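Local coordinates for sugar kinase MJ0406 (Methanococcus jannaschii, PDB 2C4E), which phosphorylates a wide range of nucleosides, inosine, guanosine and cytidine best of all, to nucleoside monophosphates, with ATP as the preferred phosphate donor, at residues L174-E178 with Y204-V208. Numbering follows the deposited sequence.
Sequences LEIIE and YLERV
Start with Arg207, whose CA lies 5.2 Å from the CA of Glu178, the closest CA pair between the two segments. Residues 174-178 are helical, with Glu178 N bonded to Leu174 O at 3.0 Å; in 204-208 the chain comes off helix 201-205, and Tyr204 O accepts both Arg207 N (2.9 Å) and Val208 N (2.8 Å) before Val208 turns extended (phi/psi -115/163). Arg207 points its CB toward the helix, and its chain, m at chi1 and t at chi2 and chi3, brings NE to 3.0 Å from Glu178 OE2, a salt-bridging hydrogen bond at the guanidinium edge, near its plane. Its NH1 donates to Asp203 O; Glu206 OE1, a long 4.0 Å from Arg207 NH1 and well out of plane, adds charge alone. One water donates to both Glu178 O and Arg207 O, 2.7 Å each. In this ribokinase-family fold, the contact joins helix 170-178, which precedes strand 182-186 of the large mixed sheet, to the turn entering the neighbouring parallel strand 210-214. Leu174 CD1 rests 3.5 Å from Arg207 NE, obliquely to the guanidinium. Deeper in, Ile177 (m, t) sets CG2 3.8 Å from Val208 CG1 and CD1 4.0 Å from CE2 at the edge of the Tyr204 ring. That ring also meets Phe199 edge-to-face, while Tyr204 OH is hydrogen-bonded to Ser194 OG on helix 187-197.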
ATOM      1  N   LEU A 174      -1.936  33.794  -2.154  1.00 23.73           N
ATOM      2  CA  LEU A 174      -1.427  35.137  -2.338  1.00 23.78           C
ATOM      3  C   LEU A 174      -0.429  35.411  -1.221  1.00 22.95           C
ATOM      4  O   LEU A 174       0.657  35.904  -1.472  1.00 23.10           O
ATOM      5  CB  LEU A 174      -2.565  36.157  -2.309  1.00 24.05           C
ATOM      6  CG  LEU A 174      -2.192  37.616  -2.532  1.00 26.07           C
ATOM      7  CD1 LEU A 174      -1.522  37.810  -3.888  1.00 27.55           C
ATOM      8  CD2 LEU A 174      -3.459  38.489  -2.419  1.00 28.27           C
ATOM      9  N   GLU A 175      -0.770  35.012  -0.004  1.00 22.66           N
ATOM     10  CA  GLU A 175       0.118  35.265   1.146  1.00 22.41           C
ATOM     11  C   GLU A 175       1.472  34.567   1.037  1.00 22.63           C
ATOM     12  O   GLU A 175       2.493  35.185   1.282  1.00 21.68           O
ATOM     13  CB  GLU A 175      -0.571  34.887   2.459  1.00 22.95           C
ATOM     14  CG  GLU A 175       0.204  35.302   3.698  1.00 24.04           C
ATOM     15  CD  GLU A 175       0.237  36.807   3.946  1.00 27.14           C
ATOM     16  OE1 GLU A 175      -0.370  37.589   3.172  1.00 27.42           O
ATOM     17  OE2 GLU A 175       0.872  37.204   4.944  1.00 25.43           O
ATOM     18  N   ILE A 176       1.507  33.291   0.664  1.00 22.36           N
ATOM     19  CA  ILE A 176       2.793  32.617   0.569  1.00 22.46           C
ATOM     20  C   ILE A 176       3.617  33.154  -0.609  1.00 21.88           C
ATOM     21  O   ILE A 176       4.832  33.287  -0.506  1.00 20.27           O
ATOM     22  CB  ILE A 176       2.617  31.078   0.537  1.00 22.28           C
ATOM     23  CG1 ILE A 176       3.945  30.386   0.826  1.00 24.94           C
ATOM     24  CG2 ILE A 176       2.030  30.596  -0.805  1.00 22.54           C
ATOM     25  CD1 ILE A 176       3.786  28.973   1.314  1.00 26.71           C
ATOM     26  N   ILE A 177       2.958  33.484  -1.713  1.00 21.49           N
ATOM     27  CA  ILE A 177       3.637  34.051  -2.872  1.00 21.34           C
ATOM     28  C   ILE A 177       4.244  35.415  -2.538  1.00 21.22           C
ATOM     29  O   ILE A 177       5.294  35.764  -3.060  1.00 20.09           O
ATOM     30  CB  ILE A 177       2.685  34.136  -4.099  1.00 21.33           C
ATOM     31  CG1 ILE A 177       2.460  32.743  -4.646  1.00 22.23           C
ATOM     32  CG2 ILE A 177       3.238  35.076  -5.174  1.00 22.44           C
ATOM     33  CD1 ILE A 177       1.448  32.702  -5.815  1.00 21.32           C
ATOM     34  N   GLU A 178       3.604  36.157  -1.631  1.00 21.55           N
ATOM     35  CA  GLU A 178       4.085  37.470  -1.266  1.00 21.79           C
ATOM     36  C   GLU A 178       5.349  37.312  -0.407  1.00 20.58           C
ATOM     37  O   GLU A 178       6.092  38.266  -0.229  1.00 21.55           O
ATOM     38  CB  GLU A 178       2.975  38.326  -0.624  1.00 22.89           C
ATOM     39  CG  GLU A 178       1.971  38.723  -1.717  1.00 25.51           C
ATOM     40  CD  GLU A 178       0.940  39.750  -1.331  1.00 31.41           C
ATOM     41  OE1 GLU A 178       0.477  39.729  -0.171  1.00 34.06           O
ATOM     42  OE2 GLU A 178       0.572  40.551  -2.228  1.00 32.09           O
ATOM     43  N   TYR A 204       2.529  38.289 -10.774  1.00 21.42           N
ATOM     44  CA  TYR A 204       3.496  37.496 -10.019  1.00 21.81           C
ATOM     45  C   TYR A 204       4.760  38.280  -9.791  1.00 22.36           C
ATOM     46  O   TYR A 204       5.335  38.234  -8.697  1.00 21.85           O
ATOM     47  CB  TYR A 204       3.867  36.217 -10.745  1.00 21.25           C
ATOM     48  CG  TYR A 204       2.766  35.209 -10.784  1.00 21.66           C
ATOM     49  CD1 TYR A 204       1.947  35.097 -11.903  1.00 21.40           C
ATOM     50  CD2 TYR A 204       2.548  34.344  -9.723  1.00 21.54           C
ATOM     51  CE1 TYR A 204       0.932  34.164 -11.956  1.00 22.59           C
ATOM     52  CE2 TYR A 204       1.545  33.401  -9.765  1.00 21.31           C
ATOM     53  CZ  TYR A 204       0.732  33.314 -10.888  1.00 21.10           C
ATOM     54  OH  TYR A 204      -0.267  32.366 -10.949  1.00 20.96           O
ATOM     55  N   LEU A 205       5.215  38.980 -10.818  1.00 22.32           N
ATOM     56  CA  LEU A 205       6.523  39.631 -10.745  1.00 23.41           C
ATOM     57  C   LEU A 205       6.527  40.883  -9.868  1.00 23.68           C
ATOM     58  O   LEU A 205       7.591  41.396  -9.545  1.00 23.98           O
ATOM     59  CB  LEU A 205       7.038  39.961 -12.146  1.00 24.00           C
ATOM     60  CG  LEU A 205       7.356  38.736 -13.008  1.00 25.63           C
ATOM     61  CD1 LEU A 205       7.622  39.172 -14.441  0.20 24.78           C
ATOM     62  CD2 LEU A 205       8.528  37.979 -12.455  1.00 26.62           C
ATOM     63  N   GLU A 206       5.349  41.385  -9.497  1.00 24.24           N
ATOM     64  CA  GLU A 206       5.272  42.428  -8.472  1.00 24.99           C
ATOM     65  C   GLU A 206       5.568  41.838  -7.088  1.00 24.68           C
ATOM     66  O   GLU A 206       5.872  42.564  -6.159  1.00 25.81           O
ATOM     67  CB  GLU A 206       3.902  43.111  -8.470  1.00 25.24           C
ATOM     68  CG  GLU A 206       3.707  44.057  -9.645  1.00 28.43           C
ATOM     69  CD  GLU A 206       2.311  44.661  -9.705  1.00 31.66           C
ATOM     70  OE1 GLU A 206       1.609  44.667  -8.669  1.00 35.92           O
ATOM     71  OE2 GLU A 206       1.907  45.136 -10.785  1.00 36.40           O
ATOM     72  N   ARG A 207       5.481  40.519  -6.964  1.00 23.72           N
ATOM     73  CA  ARG A 207       5.623  39.853  -5.679  1.00 23.32           C
ATOM     74  C   ARG A 207       6.871  38.992  -5.550  1.00 22.87           C
ATOM     75  O   ARG A 207       7.408  38.890  -4.465  1.00 23.10           O
ATOM     76  CB  ARG A 207       4.395  39.015  -5.420  1.00 22.93           C
ATOM     77  CG  ARG A 207       3.173  39.896  -5.229  1.00 24.25           C
ATOM     78  CD  ARG A 207       1.870  39.225  -5.485  1.00 24.82           C
ATOM     79  NE  ARG A 207       0.744  40.107  -5.176  1.00 24.29           N
ATOM     80  CZ  ARG A 207       0.174  40.967  -6.032  1.00 23.71           C
ATOM     81  NH1 ARG A 207       0.608  41.097  -7.288  1.00 21.99           N
ATOM     82  NH2 ARG A 207      -0.858  41.701  -5.627  1.00 23.84           N
ATOM     83  N   VAL A 208       7.285  38.337  -6.633  1.00 21.94           N
ATOM     84  CA  VAL A 208       8.430  37.413  -6.603  1.00 21.46           C
ATOM     85  C   VAL A 208       9.568  37.944  -7.465  1.00 21.78           C
ATOM     86  O   VAL A 208       9.400  38.869  -8.268  1.00 21.61           O
ATOM     87  CB  VAL A 208       8.037  35.978  -7.050  1.00 21.37           C
ATOM     88  CG1 VAL A 208       6.806  35.504  -6.320  1.00 21.35           C
ATOM     89  CG2 VAL A 208       7.819  35.891  -8.573  1.00 20.62           C
TER
HETATM   90  O   HOH W   1       6.331  40.083  -2.255  1.00 36.68           O